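Local atomic coordinates of uncharacterized lipoprotein GfcB (PDB entry 2IN5), a protein that is of unknown function but, as a membrane-associated lipoprotein of the YjbF family, probably has a role related to group 4 capsule polysaccharide. Residues V89-Q94 with S107-D112; R111-S116 with A124-T129; G74-T79 with Q181-G186; S128-A133 with W150-T155. One frame throughout, in Å; residues are numbered along the deposited sequence.

Interaction 1 of 4, residues V89-Q94 with S107-D112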
loop_
_atom_site.group_PDB
_atom_site.type_symbol
_atom_site.label_atom_id
_atom_site.label_comp_id
_atom_site.label_asym_id
_atom_site.label_seq_id
_atom_site.Cartn_x
_atom_site.Cartn_y
_atom_site.Cartn_z
ATOM N N VAL A 89 -12.051 -11.075 4.238
ATOM C CA VAL A 89 -13.211 -11.461 3.463
ATOM C C VAL A 89 -12.621 -12.478 2.498
ATOM O O VAL A 89 -11.608 -12.215 1.859
ATOM C CB VAL A 89 -13.821 -10.292 2.666
ATOM C CG1 VAL A 89 -15.043 -10.797 1.897
ATOM C CG2 VAL A 89 -14.222 -9.161 3.598
ATOM N N THR A 90 -13.223 -13.653 2.423
ATOM C CA THR A 90 -12.712 -14.675 1.520
ATOM C C THR A 90 -13.476 -14.661 0.204
ATOM O O THR A 90 -14.488 -13.964 0.065
ATOM C CB THR A 90 -12.845 -16.102 2.115
ATOM O OG1 THR A 90 -14.231 -16.442 2.218
ATOM C CG2 THR A 90 -12.200 -16.181 3.490
ATOM N N ASN A 91 -12.974 -15.439 -0.754
ATOM C CA ASN A 91 -13.609 -15.595 -2.062
ATOM C C ASN A 91 -14.097 -14.242 -2.594
ATOM O O ASN A 91 -15.195 -14.130 -3.149
ATOM C CB ASN A 91 -14.771 -16.586 -1.910
ATOM C CG ASN A 91 -15.351 -17.045 -3.239
ATOM O OD1 ASN A 91 -14.618 -17.362 -4.186
ATOM N ND2 ASN A 91 -16.674 -17.117 -3.304
ATOM N N SER A 92 -13.265 -13.220 -2.419
ATOM C CA SER A 92 -13.609 -11.868 -2.856
ATOM C C SER A 92 -13.479 -11.711 -4.369
ATOM O O SER A 92 -13.975 -10.745 -4.952
ATOM C CB SER A 92 -12.728 -10.841 -2.141
ATOM O OG SER A 92 -11.368 -11.027 -2.464
ATOM N N GLY A 93 -12.815 -12.677 -4.999
ATOM C CA GLY A 93 -12.637 -12.630 -6.433
ATOM C C GLY A 93 -13.918 -13.010 -7.152
ATOM O O GLY A 93 -14.032 -12.823 -8.362
ATOM N N GLN A 94 -14.885 -13.538 -6.407
ATOM C CA GLN A 94 -16.165 -13.963 -6.973
ATOM C C GLN A 94 -17.276 -12.958 -6.665
ATOM O O GLN A 94 -18.458 -13.241 -6.858
ATOM C CB GLN A 94 -16.550 -15.333 -6.404
ATOM C CG GLN A 94 -16.965 -16.370 -7.446
ATOM C CD GLN A 94 -15.991 -16.445 -8.612
ATOM O OE1 GLN A 94 -14.768 -16.443 -8.422
ATOM N NE2 GLN A 94 -16.529 -16.518 -9.830
ATOM N N SER A 107 -27.809 -12.613 -9.159
ATOM C CA SER A 107 -26.414 -12.973 -8.905
ATOM C C SER A 107 -26.228 -13.384 -7.449
ATOM O O SER A 107 -26.817 -12.791 -6.546
ATOM C CB SER A 107 -25.480 -11.799 -9.221
ATOM O OG SER A 107 -25.375 -11.569 -10.611
ATOM N N ARG A 108 -25.403 -14.398 -7.222
ATOM C CA ARG A 108 -25.183 -14.869 -5.870
ATOM C C ARG A 108 -23.699 -14.853 -5.542
ATOM O O ARG A 108 -22.857 -14.748 -6.433
ATOM C CB ARG A 108 -25.779 -16.277 -5.702
ATOM C CG ARG A 108 -27.249 -16.371 -6.154
ATOM C CD ARG A 108 -28.079 -17.411 -5.380
ATOM N NE ARG A 108 -27.502 -18.755 -5.407
ATOM C CZ ARG A 108 -28.061 -19.828 -4.843
ATOM N NH1 ARG A 108 -29.223 -19.726 -4.204
ATOM N NH2 ARG A 108 -27.449 -21.009 -4.904
ATOM N N TRP A 109 -23.384 -14.916 -4.256
ATOM C CA TRP A 109 -21.995 -14.919 -3.815
ATOM C C TRP A 109 -21.913 -15.461 -2.408
ATOM O O TRP A 109 -22.721 -15.124 -1.547
ATOM C CB TRP A 109 -21.409 -13.508 -3.864
ATOM C CG TRP A 109 -19.995 -13.411 -3.362
ATOM C CD1 TRP A 109 -18.997 -14.318 -3.548
ATOM C CD2 TRP A 109 -19.412 -12.315 -2.652
ATOM N NE1 TRP A 109 -17.825 -13.854 -3.003
ATOM C CE2 TRP A 109 -18.051 -12.623 -2.448
ATOM C CE3 TRP A 109 -19.907 -11.098 -2.173
ATOM C CZ2 TRP A 109 -17.175 -11.756 -1.786
ATOM C CZ3 TRP A 109 -19.036 -10.234 -1.514
ATOM C CH2 TRP A 109 -17.683 -10.570 -1.329
ATOM N N THR A 110 -20.932 -16.322 -2.186
ATOM C CA THR A 110 -20.740 -16.929 -0.885
ATOM C C THR A 110 -19.314 -16.686 -0.421
ATOM O O THR A 110 -18.358 -16.871 -1.174
ATOM C CB THR A 110 -21.049 -18.450 -0.937
ATOM O OG1 THR A 110 -22.468 -18.641 -0.999
ATOM C CG2 THR A 110 -20.505 -19.163 0.295
ATOM N N ARG A 111 -19.175 -16.241 0.820
ATOM C CA ARG A 111 -17.858 -15.975 1.372
ATOM C C ARG A 111 -17.928 -15.942 2.886
ATOM O O ARG A 111 -19.014 -15.961 3.474
ATOM C CB ARG A 111 -17.322 -14.634 0.849
ATOM C CG ARG A 111 -18.026 -13.392 1.385
ATOM C CD ARG A 111 -19.485 -13.356 0.983
ATOM N NE ARG A 111 -20.050 -12.026 1.161
ATOM C CZ ARG A 111 -21.270 -11.673 0.770
ATOM N NH1 ARG A 111 -22.067 -12.549 0.173
ATOM N NH2 ARG A 111 -21.693 -10.435 0.973
ATOM N N ASP A 112 -16.768 -15.919 3.523
ATOM C CA ASP A 112 -16.729 -15.848 4.974
ATOM C C ASP A 112 -16.054 -14.520 5.326
ATOM O O ASP A 112 -15.260 -14.001 4.545
ATOM C CB ASP A 112 -15.924 -17.023 5.563
ATOM C CG ASP A 112 -16.538 -18.386 5.252
ATOM O OD1 ASP A 112 -17.725 -18.619 5.579
ATOM O OD2 ASP A 112 -15.816 -19.237 4.684
#
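Asn91 and Trp109 bring a connecting loop down onto the edge of an antiparallel sheet: strand 86-89 ends beside strand 108-117, and the chain then turns through a short 3-10 segment at 92-93, where Ser92 CA comes near Trp109 CZ2. The tight part centres on this ring. Trp109 NE1 gives its hydrogen to Asn91 O at 2.6 Å, the oxygen lying near the indole plane while the donor is tilted 30° from the carbonyl plane. Arg111 CD sits 3.6 Å above a face of the ring, over the centre. The side chains of Val89 and Arg111 lie side by side, pointing the same way, with Val89 CG1 4.0 Å from Arg111 CG. Thr90 grips Asp112 twice, accepting at OG1 from Asp112 N and donating from its own N to Asp112 O, 3.0 Å away; the carboxylate of Asp112 turns to Thr125 instead. Pro96, Asp95 and Arg75 help to bury the indole.

The outer side is looser. Gln94 reaches the ring with CB and, over one face, with O, while its amide leads away, and the side chain of Thr110 is exposed. Firmness returns at Asn91: CG lies anti to the backbone N (chi1 -169°), and from the amide it carries, ND2 donates to Thr110 O, a 2.7 Å bond straight to within 17°.

Interaction 2 of 4, residues R111-S116 with A124-T129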
loop_
_atom_site.group_PDB
_atom_site.type_symbol
_atom_site.label_atom_id
_atom_site.label_comp_id
_atom_site.label_asym_id
_atom_site.label_seq_id
_atom_site.Cartn_x
_atom_site.Cartn_y
_atom_site.Cartn_z
ATOM N N ARG A 111 -19.175 -16.241 0.820
ATOM C CA ARG A 111 -17.858 -15.975 1.372
ATOM C C ARG A 111 -17.928 -15.942 2.886
ATOM O O ARG A 111 -19.014 -15.961 3.474
ATOM C CB ARG A 111 -17.322 -14.634 0.849
ATOM C CG ARG A 111 -18.026 -13.392 1.385
ATOM C CD ARG A 111 -19.485 -13.356 0.983
ATOM N NE ARG A 111 -20.050 -12.026 1.161
ATOM C CZ ARG A 111 -21.270 -11.673 0.770
ATOM N NH1 ARG A 111 -22.067 -12.549 0.173
ATOM N NH2 ARG A 111 -21.693 -10.435 0.973
ATOM N N ASP A 112 -16.768 -15.919 3.523
ATOM C CA ASP A 112 -16.729 -15.848 4.974
ATOM C C ASP A 112 -16.054 -14.520 5.326
ATOM O O ASP A 112 -15.260 -14.001 4.545
ATOM C CB ASP A 112 -15.924 -17.023 5.563
ATOM C CG ASP A 112 -16.538 -18.386 5.252
ATOM O OD1 ASP A 112 -17.725 -18.619 5.579
ATOM O OD2 ASP A 112 -15.816 -19.237 4.684
ATOM N N ILE A 113 -16.392 -13.954 6.478
ATOM C CA ILE A 113 -15.760 -12.710 6.904
ATOM C C ILE A 113 -15.231 -12.904 8.313
ATOM O O ILE A 113 -15.722 -13.748 9.066
ATOM C CB ILE A 113 -16.748 -11.478 6.898
ATOM C CG1 ILE A 113 -17.952 -11.745 7.795
ATOM C CG2 ILE A 113 -17.245 -11.189 5.477
ATOM C CD1 ILE A 113 -18.847 -10.554 7.926
ATOM N N LEU A 114 -14.218 -12.115 8.654
ATOM C CA LEU A 114 -13.598 -12.156 9.969
ATOM C C LEU A 114 -13.490 -10.726 10.451
ATOM O O LEU A 114 -12.846 -9.912 9.801
ATOM C CB LEU A 114 -12.194 -12.757 9.873
ATOM C CG LEU A 114 -11.368 -12.843 11.165
ATOM C CD1 LEU A 114 -12.067 -13.707 12.197
ATOM C CD2 LEU A 114 -10.007 -13.392 10.832
ATOM N N TRP A 115 -14.106 -10.405 11.578
ATOM C CA TRP A 115 -14.018 -9.038 12.070
ATOM C C TRP A 115 -13.870 -8.991 13.596
ATOM O O TRP A 115 -14.255 -9.929 14.293
ATOM C CB TRP A 115 -15.254 -8.263 11.606
ATOM C CG TRP A 115 -16.493 -8.491 12.411
ATOM C CD1 TRP A 115 -16.982 -7.682 13.392
ATOM C CD2 TRP A 115 -17.405 -9.594 12.309
ATOM N NE1 TRP A 115 -18.142 -8.209 13.912
ATOM C CE2 TRP A 115 -18.427 -9.381 13.264
ATOM C CE3 TRP A 115 -17.460 -10.741 11.502
ATOM C CZ2 TRP A 115 -19.486 -10.263 13.437
ATOM C CZ3 TRP A 115 -18.512 -11.623 11.672
ATOM C CH2 TRP A 115 -19.515 -11.379 12.635
ATOM N N SER A 116 -13.294 -7.915 14.117
ATOM C CA SER A 116 -13.139 -7.799 15.559
ATOM C C SER A 116 -14.243 -6.927 16.140
ATOM O O SER A 116 -14.652 -5.939 15.540
ATOM C CB SER A 116 -11.770 -7.220 15.915
ATOM O OG SER A 116 -11.629 -5.882 15.501
ATOM N N ALA A 124 -18.248 -15.337 10.205
ATOM C CA ALA A 124 -19.490 -15.971 9.771
ATOM C C ALA A 124 -19.512 -16.265 8.277
ATOM O O ALA A 124 -18.727 -15.712 7.517
ATOM C CB ALA A 124 -20.678 -15.096 10.153
ATOM N N THR A 125 -20.404 -17.156 7.862
ATOM C CA THR A 125 -20.504 -17.500 6.457
ATOM C C THR A 125 -21.679 -16.758 5.849
ATOM O O THR A 125 -22.833 -16.968 6.233
ATOM C CB THR A 125 -20.677 -19.007 6.262
ATOM O OG1 THR A 125 -19.545 -19.682 6.819
ATOM C CG2 THR A 125 -20.768 -19.346 4.773
ATOM N N LEU A 126 -21.369 -15.876 4.903
ATOM C CA LEU A 126 -22.383 -15.065 4.253
ATOM C C LEU A 126 -22.698 -15.483 2.834
ATOM O O LEU A 126 -21.809 -15.766 2.024
ATOM C CB LEU A 126 -21.961 -13.596 4.230
ATOM C CG LEU A 126 -21.896 -12.794 5.529
ATOM C CD1 LEU A 126 -20.808 -13.337 6.434
ATOM C CD2 LEU A 126 -21.614 -11.343 5.188
ATOM N N SER A 127 -23.988 -15.504 2.544
ATOM C CA SER A 127 -24.470 -15.843 1.220
ATOM C C SER A 127 -25.491 -14.776 0.851
ATOM O O SER A 127 -26.398 -14.477 1.629
ATOM C CB SER A 127 -25.109 -17.234 1.229
ATOM O OG SER A 127 -26.068 -17.341 2.265
ATOM N N SER A 128 -25.334 -14.191 -0.328
ATOM C CA SER A 128 -26.246 -13.140 -0.773
ATOM C C SER A 128 -26.637 -13.260 -2.236
ATOM O O SER A 128 -26.004 -13.975 -3.014
ATOM C CB SER A 128 -25.612 -11.765 -0.564
ATOM O OG SER A 128 -24.476 -11.608 -1.400
ATOM N N THR A 129 -27.690 -12.535 -2.599
ATOM C CA THR A 129 -28.179 -12.510 -3.968
ATOM C C THR A 129 -28.467 -11.060 -4.341
ATOM O O THR A 129 -29.038 -10.304 -3.552
ATOM C CB THR A 129 -29.474 -13.353 -4.132
ATOM O OG1 THR A 129 -30.551 -12.723 -3.429
ATOM C CG2 THR A 129 -29.269 -14.753 -3.579
#
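Arg111 and Leu126 cross obliquely on the inner face of a beta hairpin formed by strands 108-117 and 120-140. Leu126 CB lies 3.9 Å above the guanidinium plane, offset toward its rim, whereas Ser128 OG accepts from Arg111 NH1 at 3.0 Å. This acceptor, which also hydrogen-bonds Glu152 OE2 of strand 143-156, lies only 15° out of the guanidinium plane, so the bond is made at the edge and Leu126 CB can lie over a face. On the same side of the sheet Ile113 meets Leu126 at about a right angle, Ile113 CG1 touching Leu126 CD1 at 3.5 Å; CG1 is placed there by a chi1 of 58°, between the backbone N and the carbonyl carbon. Farther along, the Trp115 ring turns an edge to Ala124 N.

On the reverse face the pair that meets is polar: Asp112 and Thr125 lie side by side, pointing the same way. Thr125 OG1 is modelled 2.4 Å from Asp112 OD1, too short for the details of this hydrogen bond to be trusted. Hydrogen-bonded pairs flank them, Arg111 with Leu126 and Ile113 with Ala124. Strand 86-89 packs against Arg111 and Ile113 through Val89, strand 143-156 meets Leu126 and Ser128 through Val154, and the loop after strand 176-182 brings Ala185 against Trp115 and Ala124.

Interaction 3 of 4, residues G74-T79 with Q181-G186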
loop_
_atom_site.group_PDB
_atom_site.type_symbol
_atom_site.label_atom_id
_atom_site.label_comp_id
_atom_site.label_asym_id
_atom_site.label_seq_id
_atom_site.Cartn_x
_atom_site.Cartn_y
_atom_site.Cartn_z
ATOM N N GLY A 74 -16.504 -0.298 -4.216
ATOM C CA GLY A 74 -17.521 -0.085 -3.200
ATOM C C GLY A 74 -17.657 -1.149 -2.131
ATOM O O GLY A 74 -18.299 -0.911 -1.103
ATOM N N ARG A 75 -17.069 -2.320 -2.372
ATOM C CA ARG A 75 -17.135 -3.422 -1.418
ATOM C C ARG A 75 -16.061 -3.269 -0.357
ATOM O O ARG A 75 -14.886 -3.073 -0.673
ATOM C CB ARG A 75 -16.930 -4.771 -2.120
ATOM C CG ARG A 75 -17.019 -5.969 -1.175
ATOM C CD ARG A 75 -18.443 -6.186 -0.688
ATOM N NE ARG A 75 -19.270 -6.791 -1.721
ATOM C CZ ARG A 75 -20.545 -7.141 -1.568
ATOM N NH1 ARG A 75 -21.170 -6.943 -0.415
ATOM N NH2 ARG A 75 -21.192 -7.712 -2.579
ATOM N N LEU A 76 -16.464 -3.369 0.902
ATOM C CA LEU A 76 -15.519 -3.258 2.002
ATOM C C LEU A 76 -14.854 -4.616 2.210
ATOM O O LEU A 76 -15.532 -5.626 2.446
ATOM C CB LEU A 76 -16.235 -2.827 3.277
ATOM C CG LEU A 76 -15.273 -2.528 4.422
ATOM C CD1 LEU A 76 -14.343 -1.377 4.031
ATOM C CD2 LEU A 76 -16.064 -2.185 5.663
ATOM N N LEU A 77 -13.528 -4.624 2.106
ATOM C CA LEU A 77 -12.742 -5.837 2.264
ATOM C C LEU A 77 -11.880 -5.877 3.522
ATOM O O LEU A 77 -11.552 -6.957 4.018
ATOM C CB LEU A 77 -11.837 -6.026 1.053
ATOM C CG LEU A 77 -12.566 -6.168 -0.284
ATOM C CD1 LEU A 77 -11.548 -6.077 -1.388
ATOM C CD2 LEU A 77 -13.347 -7.488 -0.345
ATOM N N LYS A 78 -11.503 -4.714 4.040
ATOM C CA LYS A 78 -10.669 -4.680 5.233
ATOM C C LYS A 78 -10.532 -3.266 5.784
ATOM O O LYS A 78 -10.545 -2.303 5.025
ATOM C CB LYS A 78 -9.285 -5.246 4.891
ATOM C CG LYS A 78 -8.328 -5.399 6.063
ATOM C CD LYS A 78 -6.926 -5.717 5.571
ATOM C CE LYS A 78 -5.906 -5.644 6.698
ATOM N NZ LYS A 78 -4.530 -5.352 6.168
ATOM N N THR A 79 -10.424 -3.147 7.102
ATOM C CA THR A 79 -10.242 -1.844 7.740
ATOM C C THR A 79 -9.099 -1.933 8.746
ATOM O O THR A 79 -8.791 -3.010 9.258
ATOM C CB THR A 79 -11.517 -1.341 8.479
ATOM O OG1 THR A 79 -11.887 -2.264 9.512
ATOM C CG2 THR A 79 -12.673 -1.171 7.499
ATOM N N GLN A 181 -23.469 -0.896 3.457
ATOM C CA GLN A 181 -23.226 -2.283 3.855
ATOM C C GLN A 181 -22.829 -2.406 5.316
ATOM O O GLN A 181 -22.575 -1.415 5.978
ATOM C CB GLN A 181 -22.124 -2.894 2.979
ATOM C CG GLN A 181 -20.755 -2.263 3.166
ATOM C CD GLN A 181 -19.838 -2.505 1.979
ATOM O OE1 GLN A 181 -19.524 -3.650 1.627
ATOM N NE2 GLN A 181 -19.410 -1.423 1.347
HETATM N N MSE A 182 -22.771 -3.637 5.810
HETATM C CA MSE A 182 -22.382 -3.896 7.191
HETATM C C MSE A 182 -20.895 -4.172 7.244
HETATM O O MSE A 182 -20.307 -4.641 6.269
HETATM C CB MSE A 182 -23.133 -5.109 7.739
HETATM C CG MSE A 182 -24.619 -4.905 7.840
HETATM SE SE MSE A 182 -25.083 -3.539 9.121
HETATM C CE MSE A 182 -26.889 -4.080 9.503
ATOM N N LEU A 183 -20.276 -3.887 8.381
ATOM C CA LEU A 183 -18.852 -4.141 8.511
ATOM C C LEU A 183 -18.646 -5.588 8.966
ATOM O O LEU A 183 -17.630 -6.211 8.669
ATOM C CB LEU A 183 -18.240 -3.143 9.497
ATOM C CG LEU A 183 -16.754 -3.253 9.811
ATOM C CD1 LEU A 183 -16.235 -1.904 10.260
ATOM C CD2 LEU A 183 -16.542 -4.318 10.900
ATOM N N GLY A 184 -19.628 -6.116 9.680
ATOM C CA GLY A 184 -19.555 -7.486 10.139
ATOM C C GLY A 184 -20.829 -8.162 9.686
ATOM O O GLY A 184 -21.501 -7.670 8.779
ATOM N N ALA A 185 -21.170 -9.283 10.308
ATOM C CA ALA A 185 -22.385 -9.995 9.948
ATOM C C ALA A 185 -23.603 -9.235 10.475
ATOM O O ALA A 185 -23.936 -9.317 11.658
ATOM C CB ALA A 185 -22.351 -11.401 10.516
ATOM N N GLY A 186 -24.253 -8.483 9.591
ATOM C CA GLY A 186 -25.430 -7.720 9.976
ATOM C C GLY A 186 -25.207 -6.729 11.105
ATOM O O GLY A 186 -26.155 -6.353 11.798
HETATM O O HOH W 1 -20.321 -5.862 2.423
#
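Two strands of this antiparallel beta fold that are far apart in sequence, 75-80 and 176-182, are joined by the side-chain amide of Gln181, which hydrogen-bonds the backbone on both sides of Arg75. Gln181 NE2 donates to Gly74 O at 2.7 Å, each group lying close to the plane of the other. Gln181 OE1 accepts from Leu76 N at 3.2 Å; that N-H points almost straight at the oxygen (174°), but it comes from above the carbonyl plane. The chain beyond CG is extended (chi2 -159°), which carries the amide carbon CD across to strand 75-80.

An alanine here would probably leave Gly74 O and Leu76 N without these partners inside a buried contact and open a gap between the two strands.

Next to the amide the contact is apolar, with Leu76 CD2 packed on Leu183 CG at 4.3 Å. The side chain of Arg75 runs at a slant to that of Gln181, their flat groups 67° apart, and its CD approaches Gln181 OE1. The charge of Arg75 is directed to Glu152 and Asp95, with which it makes salt bridges. A water completes the link: it accepts from Arg75 NH1 at 3.2 Å, at the guanidinium edge, and donates to Gln181 OE1 at a short 2.5 Å.

Interaction 4 of 4, residues S128-A133 with W150-T155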
loop_
_atom_site.group_PDB
_atom_site.type_symbol
_atom_site.label_atom_id
_atom_site.label_comp_id
_atom_site.label_asym_id
_atom_site.label_seq_id
_atom_site.Cartn_x
_atom_site.Cartn_y
_atom_site.Cartn_z
ATOM N N SER A 128 -25.334 -14.191 -0.328
ATOM C CA SER A 128 -26.246 -13.140 -0.773
ATOM C C SER A 128 -26.637 -13.260 -2.236
ATOM O O SER A 128 -26.004 -13.975 -3.014
ATOM C CB SER A 128 -25.612 -11.765 -0.564
ATOM O OG SER A 128 -24.476 -11.608 -1.400
ATOM N N THR A 129 -27.690 -12.535 -2.599
ATOM C CA THR A 129 -28.179 -12.510 -3.968
ATOM C C THR A 129 -28.467 -11.060 -4.341
ATOM O O THR A 129 -29.038 -10.304 -3.552
ATOM C CB THR A 129 -29.474 -13.353 -4.132
ATOM O OG1 THR A 129 -30.551 -12.723 -3.429
ATOM C CG2 THR A 129 -29.269 -14.753 -3.579
ATOM N N PHE A 130 -28.052 -10.665 -5.537
ATOM C CA PHE A 130 -28.277 -9.301 -5.990
ATOM C C PHE A 130 -29.643 -9.149 -6.642
ATOM O O PHE A 130 -30.057 -9.991 -7.434
ATOM C CB PHE A 130 -27.187 -8.883 -6.975
ATOM C CG PHE A 130 -25.900 -8.464 -6.318
ATOM C CD1 PHE A 130 -25.238 -7.325 -6.747
ATOM C CD2 PHE A 130 -25.347 -9.206 -5.278
ATOM C CE1 PHE A 130 -24.044 -6.924 -6.157
ATOM C CE2 PHE A 130 -24.154 -8.813 -4.681
ATOM C CZ PHE A 130 -23.503 -7.666 -5.125
ATOM N N SER A 131 -30.342 -8.073 -6.304
ATOM C CA SER A 131 -31.662 -7.828 -6.864
ATOM C C SER A 131 -31.705 -6.403 -7.438
ATOM O O SER A 131 -31.463 -5.424 -6.720
ATOM C CB SER A 131 -32.725 -8.033 -5.769
ATOM O OG SER A 131 -34.044 -8.125 -6.293
ATOM N N PHE A 132 -31.982 -6.301 -8.741
ATOM C CA PHE A 132 -32.044 -5.008 -9.427
ATOM C C PHE A 132 -33.230 -4.219 -8.897
ATOM O O PHE A 132 -34.383 -4.634 -9.033
ATOM C CB PHE A 132 -32.170 -5.200 -10.942
ATOM C CG PHE A 132 -32.088 -3.916 -11.722
ATOM C CD1 PHE A 132 -30.924 -3.148 -11.702
ATOM C CD2 PHE A 132 -33.186 -3.445 -12.438
ATOM C CE1 PHE A 132 -30.859 -1.927 -12.377
ATOM C CE2 PHE A 132 -33.131 -2.226 -13.115
ATOM C CZ PHE A 132 -31.966 -1.465 -13.085
ATOM N N ALA A 133 -32.929 -3.082 -8.280
ATOM C CA ALA A 133 -33.946 -2.229 -7.684
ATOM C C ALA A 133 -34.346 -1.083 -8.606
ATOM O O ALA A 133 -35.212 -0.275 -8.268
ATOM C CB ALA A 133 -33.438 -1.690 -6.355
ATOM N N TRP A 150 -28.580 -1.647 -7.119
ATOM C CA TRP A 150 -28.551 -3.070 -6.819
ATOM C C TRP A 150 -28.735 -3.315 -5.328
ATOM O O TRP A 150 -28.025 -2.745 -4.509
ATOM C CB TRP A 150 -27.228 -3.666 -7.268
ATOM C CG TRP A 150 -27.128 -3.878 -8.737
ATOM C CD1 TRP A 150 -26.402 -3.143 -9.633
ATOM C CD2 TRP A 150 -27.731 -4.934 -9.479
ATOM N NE1 TRP A 150 -26.511 -3.685 -10.891
ATOM C CE2 TRP A 150 -27.322 -4.787 -10.824
ATOM C CE3 TRP A 150 -28.580 -5.995 -9.137
ATOM C CZ2 TRP A 150 -27.729 -5.667 -11.827
ATOM C CZ3 TRP A 150 -28.986 -6.865 -10.132
ATOM C CH2 TRP A 150 -28.557 -6.696 -11.467
ATOM N N GLN A 151 -29.700 -4.164 -4.992
ATOM C CA GLN A 151 -29.990 -4.520 -3.610
ATOM C C GLN A 151 -29.482 -5.928 -3.326
ATOM O O GLN A 151 -30.008 -6.896 -3.875
ATOM C CB GLN A 151 -31.491 -4.491 -3.368
ATOM C CG GLN A 151 -32.096 -3.127 -3.548
ATOM C CD GLN A 151 -32.107 -2.337 -2.269
ATOM O OE1 GLN A 151 -31.189 -2.444 -1.454
ATOM N NE2 GLN A 151 -33.141 -1.518 -2.088
ATOM N N GLU A 152 -28.475 -6.041 -2.463
ATOM C CA GLU A 152 -27.902 -7.330 -2.099
ATOM C C GLU A 152 -28.532 -7.880 -0.824
ATOM O O GLU A 152 -28.338 -7.333 0.271
ATOM C CB GLU A 152 -26.387 -7.195 -1.908
ATOM C CG GLU A 152 -25.696 -8.440 -1.360
ATOM C CD GLU A 152 -24.199 -8.237 -1.135
ATOM O OE1 GLU A 152 -23.825 -7.291 -0.405
ATOM O OE2 GLU A 152 -23.386 -9.025 -1.680
ATOM N N GLU A 153 -29.298 -8.955 -0.970
ATOM C CA GLU A 153 -29.937 -9.601 0.175
ATOM C C GLU A 153 -28.932 -10.589 0.764
ATOM O O GLU A 153 -28.598 -11.599 0.143
ATOM C CB GLU A 153 -31.215 -10.333 -0.265
ATOM C CG GLU A 153 -32.294 -9.412 -0.850
ATOM C CD GLU A 153 -32.655 -8.252 0.086
ATOM O OE1 GLU A 153 -32.984 -8.516 1.271
ATOM O OE2 GLU A 153 -32.617 -7.080 -0.366
ATOM N N VAL A 154 -28.440 -10.294 1.960
ATOM C CA VAL A 154 -27.457 -11.168 2.582
ATOM C C VAL A 154 -28.024 -11.933 3.769
ATOM O O VAL A 154 -28.863 -11.426 4.517
ATOM C CB VAL A 154 -26.206 -10.373 3.069
ATOM C CG1 VAL A 154 -25.092 -11.332 3.433
ATOM C CG2 VAL A 154 -25.740 -9.402 1.997
ATOM N N THR A 155 -27.585 -13.176 3.914
ATOM C CA THR A 155 -28.001 -14.003 5.037
ATOM C C THR A 155 -26.746 -14.688 5.570
ATOM O O THR A 155 -25.919 -15.184 4.797
ATOM C CB THR A 155 -29.068 -15.087 4.644
ATOM O OG1 THR A 155 -28.527 -15.973 3.658
ATOM C CG2 THR A 155 -30.338 -14.434 4.101
#
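The indole of Trp150 has Phe132 over one face: Phe132 CD1 stands 4.0 Å above the plane, over its centre, and Phe132 CB makes a CH-pi contact with the six-membered ring. The two rings form an edge-to-face pair, the edge of Phe132 turned toward Trp150. At the edge of the indole, in its plane, lies Ser131 N. Phe130, whose side chain crosses Trp150 at about a right angle, receives Glu152 CB over a face of its own ring, 3.9 Å above the plane and offset toward the rim.

Glu152 continues past that ring. Its CG is anti to the backbone N (chi1 173°) and CD anti in turn (chi2 -178°), an extended chain that carries CD along to Ser128; the carboxylate plane stands 77° from the Phe130 ring. Ser128 OG donates to Glu152 OE2 at 2.8 Å, meeting it from above the carboxylate plane, and Phe130 CE2 lies 3.1 Å from Glu152 OE2. The other oxygen, OE1, takes a salt bridge from Arg75 and a hydrogen bond from Asn165. A glutamine in its place would probably weaken the hold on Arg75, leaving that buried cation without one of its negative mates.

On the face that carries Thr129, Ser131, Gln151 and Glu153, Gln151 CG is met by Ala133 CB at 3.4 Å, and Gln151 OE1 reaches Thr166. Thr129 pairs with Glu153 and Ser131 with Gln151 through two backbone bonds each, alternating with non-hydrogen-bonded pairs. This alternation is that of an antiparallel ladder, and because strands 120-140 and 143-156 follow each other directly in the chain, they form a beta hairpin.

Overall arrangement
Three of the contacts follow a run of neighbouring antiparallel strands. Interaction 1 joins the end of 86-89 and its loop to 108-117, interaction 2 pairs 108-117 with 120-140, and interaction 4 pairs 120-140 with 143-156. They come in that order along the chain, and successive ones share residues: Arg111 and Asp112, then Ser128 and Thr129. Interaction 3, about 7 Å from the chain's centre, ties together strands 75-80 and 176-182, which bracket the other three in sequence. Its centre lies about 12, 9 and 15 Å from those of interactions 1, 2 and 4. Arg75 links it to interaction 4 through Glu152, so a buried polar network connects the hairpins with the interior.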